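Local coordinates for OmpT protein (Vibrio cholerae serotype O1, PDB 6EHE) that probably acts as a non-specific diffusion porin, forming a channel through the outer membrane for small solutes, at residues L265-K270 with V277-G282. Sequence-based numbering, arbitrary orientation.
With C8E ((hydroxyethyloxy)tri(ethyloxy)octane), chain B.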
loop_
_atom_site.group_PDB
_atom_site.type_symbol
_atom_site.label_atom_id
_atom_site.label_comp_id
_atom_site.label_asym_id
_atom_site.label_seq_id
_atom_site.Cartn_x
_atom_site.Cartn_y
_atom_site.Cartn_z
ATOM N N LEU A 265 -12.417 3.434 13.280
ATOM C CA LEU A 265 -11.982 3.843 14.614
ATOM C C LEU A 265 -11.387 2.649 15.328
ATOM O O LEU A 265 -11.994 1.573 15.325
ATOM C CB LEU A 265 -13.144 4.396 15.437
ATOM C CG LEU A 265 -12.832 4.553 16.923
ATOM C CD1 LEU A 265 -11.947 5.767 17.166
ATOM C CD2 LEU A 265 -14.127 4.680 17.706
ATOM N N GLY A 266 -10.212 2.823 15.928
ATOM C CA GLY A 266 -9.587 1.689 16.588
ATOM C C GLY A 266 -8.607 2.112 17.661
ATOM O O GLY A 266 -8.411 3.301 17.937
ATOM N N VAL A 267 -7.979 1.094 18.244
ATOM C CA VAL A 267 -6.998 1.232 19.317
ATOM C C VAL A 267 -5.837 0.304 19.004
ATOM O O VAL A 267 -6.033 -0.793 18.466
ATOM C CB VAL A 267 -7.589 0.880 20.702
ATOM C CG1 VAL A 267 -8.113 -0.558 20.705
ATOM C CG2 VAL A 267 -6.549 1.051 21.797
ATOM N N GLU A 268 -4.635 0.756 19.349
ATOM C CA GLU A 268 -3.391 0.027 19.169
ATOM C C GLU A 268 -2.635 0.060 20.485
ATOM O O GLU A 268 -2.456 1.135 21.075
ATOM C CB GLU A 268 -2.544 0.655 18.054
ATOM C CG GLU A 268 -1.079 0.246 18.060
ATOM C CD GLU A 268 -0.237 1.113 17.144
ATOM O OE1 GLU A 268 0.175 2.229 17.555
ATOM O OE2 GLU A 268 -0.010 0.684 15.990
ATOM N N TYR A 269 -2.224 -1.111 20.957
ATOM C CA TYR A 269 -1.351 -1.218 22.107
ATOM C C TYR A 269 -0.070 -1.868 21.634
ATOM O O TYR A 269 -0.092 -3.006 21.158
ATOM C CB TYR A 269 -1.986 -2.033 23.223
ATOM C CG TYR A 269 -1.116 -2.063 24.454
ATOM C CD1 TYR A 269 -1.117 -1.004 25.352
ATOM C CD2 TYR A 269 -0.268 -3.136 24.701
ATOM C CE1 TYR A 269 -0.326 -1.024 26.474
ATOM C CE2 TYR A 269 0.532 -3.157 25.812
ATOM C CZ TYR A 269 0.505 -2.098 26.695
ATOM O OH TYR A 269 1.314 -2.134 27.812
ATOM N N LYS A 270 1.035 -1.137 21.730
ATOM C CA LYS A 270 2.339 -1.668 21.354
ATOM C C LYS A 270 2.971 -2.192 22.632
ATOM O O LYS A 270 3.537 -1.427 23.412
ATOM C CB LYS A 270 3.198 -0.591 20.694
ATOM C CG LYS A 270 2.952 -0.434 19.207
ATOM C CD LYS A 270 3.174 0.993 18.729
ATOM C CE LYS A 270 4.322 1.068 17.732
ATOM N NZ LYS A 270 4.676 2.475 17.389
ATOM N N VAL A 277 -1.111 -5.354 19.812
ATOM C CA VAL A 277 -2.492 -5.797 19.723
ATOM C C VAL A 277 -3.335 -4.613 19.280
ATOM O O VAL A 277 -3.045 -3.460 19.626
ATOM C CB VAL A 277 -2.981 -6.364 21.075
ATOM C CG1 VAL A 277 -4.408 -6.872 20.959
ATOM C CG2 VAL A 277 -2.088 -7.502 21.482
ATOM N N TYR A 278 -4.371 -4.892 18.488
ATOM C CA TYR A 278 -5.139 -3.792 17.915
ATOM C C TYR A 278 -6.553 -4.244 17.605
ATOM O O TYR A 278 -6.789 -5.394 17.226
ATOM C CB TYR A 278 -4.483 -3.240 16.632
ATOM C CG TYR A 278 -3.996 -4.326 15.683
ATOM C CD1 TYR A 278 -2.717 -4.891 15.821
ATOM C CD2 TYR A 278 -4.814 -4.788 14.648
ATOM C CE1 TYR A 278 -2.281 -5.904 14.960
ATOM C CE2 TYR A 278 -4.378 -5.805 13.774
ATOM C CZ TYR A 278 -3.120 -6.358 13.932
ATOM O OH TYR A 278 -2.707 -7.366 13.061
ATOM N N ALA A 279 -7.487 -3.314 17.747
ATOM C CA ALA A 279 -8.881 -3.583 17.417
ATOM C C ALA A 279 -9.477 -2.384 16.690
ATOM O O ALA A 279 -9.072 -1.241 16.923
ATOM C CB ALA A 279 -9.696 -3.892 18.679
ATOM N N GLU A 280 -10.464 -2.641 15.830
ATOM C CA GLU A 280 -10.931 -1.606 14.917
ATOM C C GLU A 280 -12.337 -1.893 14.411
ATOM O O GLU A 280 -12.638 -3.022 14.013
ATOM C CB GLU A 280 -9.970 -1.495 13.737
ATOM C CG GLU A 280 -10.409 -0.660 12.523
ATOM C CD GLU A 280 -9.247 -0.523 11.554
ATOM O OE1 GLU A 280 -8.126 -0.403 12.097
ATOM O OE2 GLU A 280 -9.430 -0.567 10.296
ATOM N N TYR A 281 -13.173 -0.843 14.389
ATOM C CA TYR A 281 -14.468 -0.841 13.708
ATOM C C TYR A 281 -14.351 -0.109 12.384
ATOM O O TYR A 281 -13.663 0.917 12.290
ATOM C CB TYR A 281 -15.560 -0.132 14.523
ATOM C CG TYR A 281 -15.780 -0.662 15.916
ATOM C CD1 TYR A 281 -15.183 -0.045 17.013
ATOM C CD2 TYR A 281 -16.620 -1.753 16.145
ATOM C CE1 TYR A 281 -15.396 -0.509 18.305
ATOM C CE2 TYR A 281 -16.836 -2.227 17.425
ATOM C CZ TYR A 281 -16.218 -1.597 18.504
ATOM O OH TYR A 281 -16.427 -2.059 19.787
ATOM N N GLY A 282 -15.060 -0.617 11.380
ATOM C CA GLY A 282 -15.230 0.068 10.116
ATOM C C GLY A 282 -16.695 0.263 9.766
ATOM O O GLY A 282 -17.495 -0.658 9.921
HETATM C C1 C8E B . -6.846 -4.520 22.067
HETATM C C2 C8E B . -6.238 -3.220 22.614
HETATM C C3 C8E B . -5.724 -3.321 24.056
HETATM C C4 C8E B . -6.290 -2.216 24.954
HETATM C C5 C8E B . -5.279 -1.094 25.231
HETATM C C6 C8E B . -4.849 -0.979 26.705
#
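V267 and A279 form the middle of three hydrogen-bonded pairs between these segments of an antiparallel β-hairpin in the wall of the 16-stranded porin barrel. The hairpin joins strands 257-272 and 275-286. The two segments run at 178° to each other, with the segment axes 4.6 Å apart at their closest.

Six backbone hydrogen bonds link them, two for each of the pairs L265-Y281, V267-A279 and Y269-V277. The straightest runs from Y269 N to V277 O, at 2.8 Å with 178° at the hydrogen. Between these pairs lie the non-hydrogen-bonded pairs G266-E280 and E268-Y278. Here the CA atoms lie closer, with G266 CA 3.9 Å from E280 CA. CA-H...O contacts supplement the ladder, including one from Y278 CA to V267 O at 3.2 Å.

E268, Y278 and E280 point into the barrel, and their polar ends find partners beyond the hairpin. E268 forms a salt bridge with K240 and a hydrogen bond with Y95, while the Y278 hydroxyl bonds to E14 and R316 and its ring stacks on Y95. The extended E280 side chain carries its carboxylate to Y242 and to the backbone N atoms of Y95, F96 and F97, linking the wall to these three residues.

L265, V267, Y269, V277, A279 and Y281 lie on the outer, membrane-facing side. Six carbons, C1 to C6, of a detergent's alkyl tail lie there. Y269 CD1 is 4.0 Å from C6, and the tail passes the ring obliquely; CG stands anti to the backbone N (chi1 -176°), which leads the ring away from V277. V277 CG1 meets the end of the tail, 3.6 Å from C1, and V267 CG1 touches the next carbon, C2, at 3.8 Å.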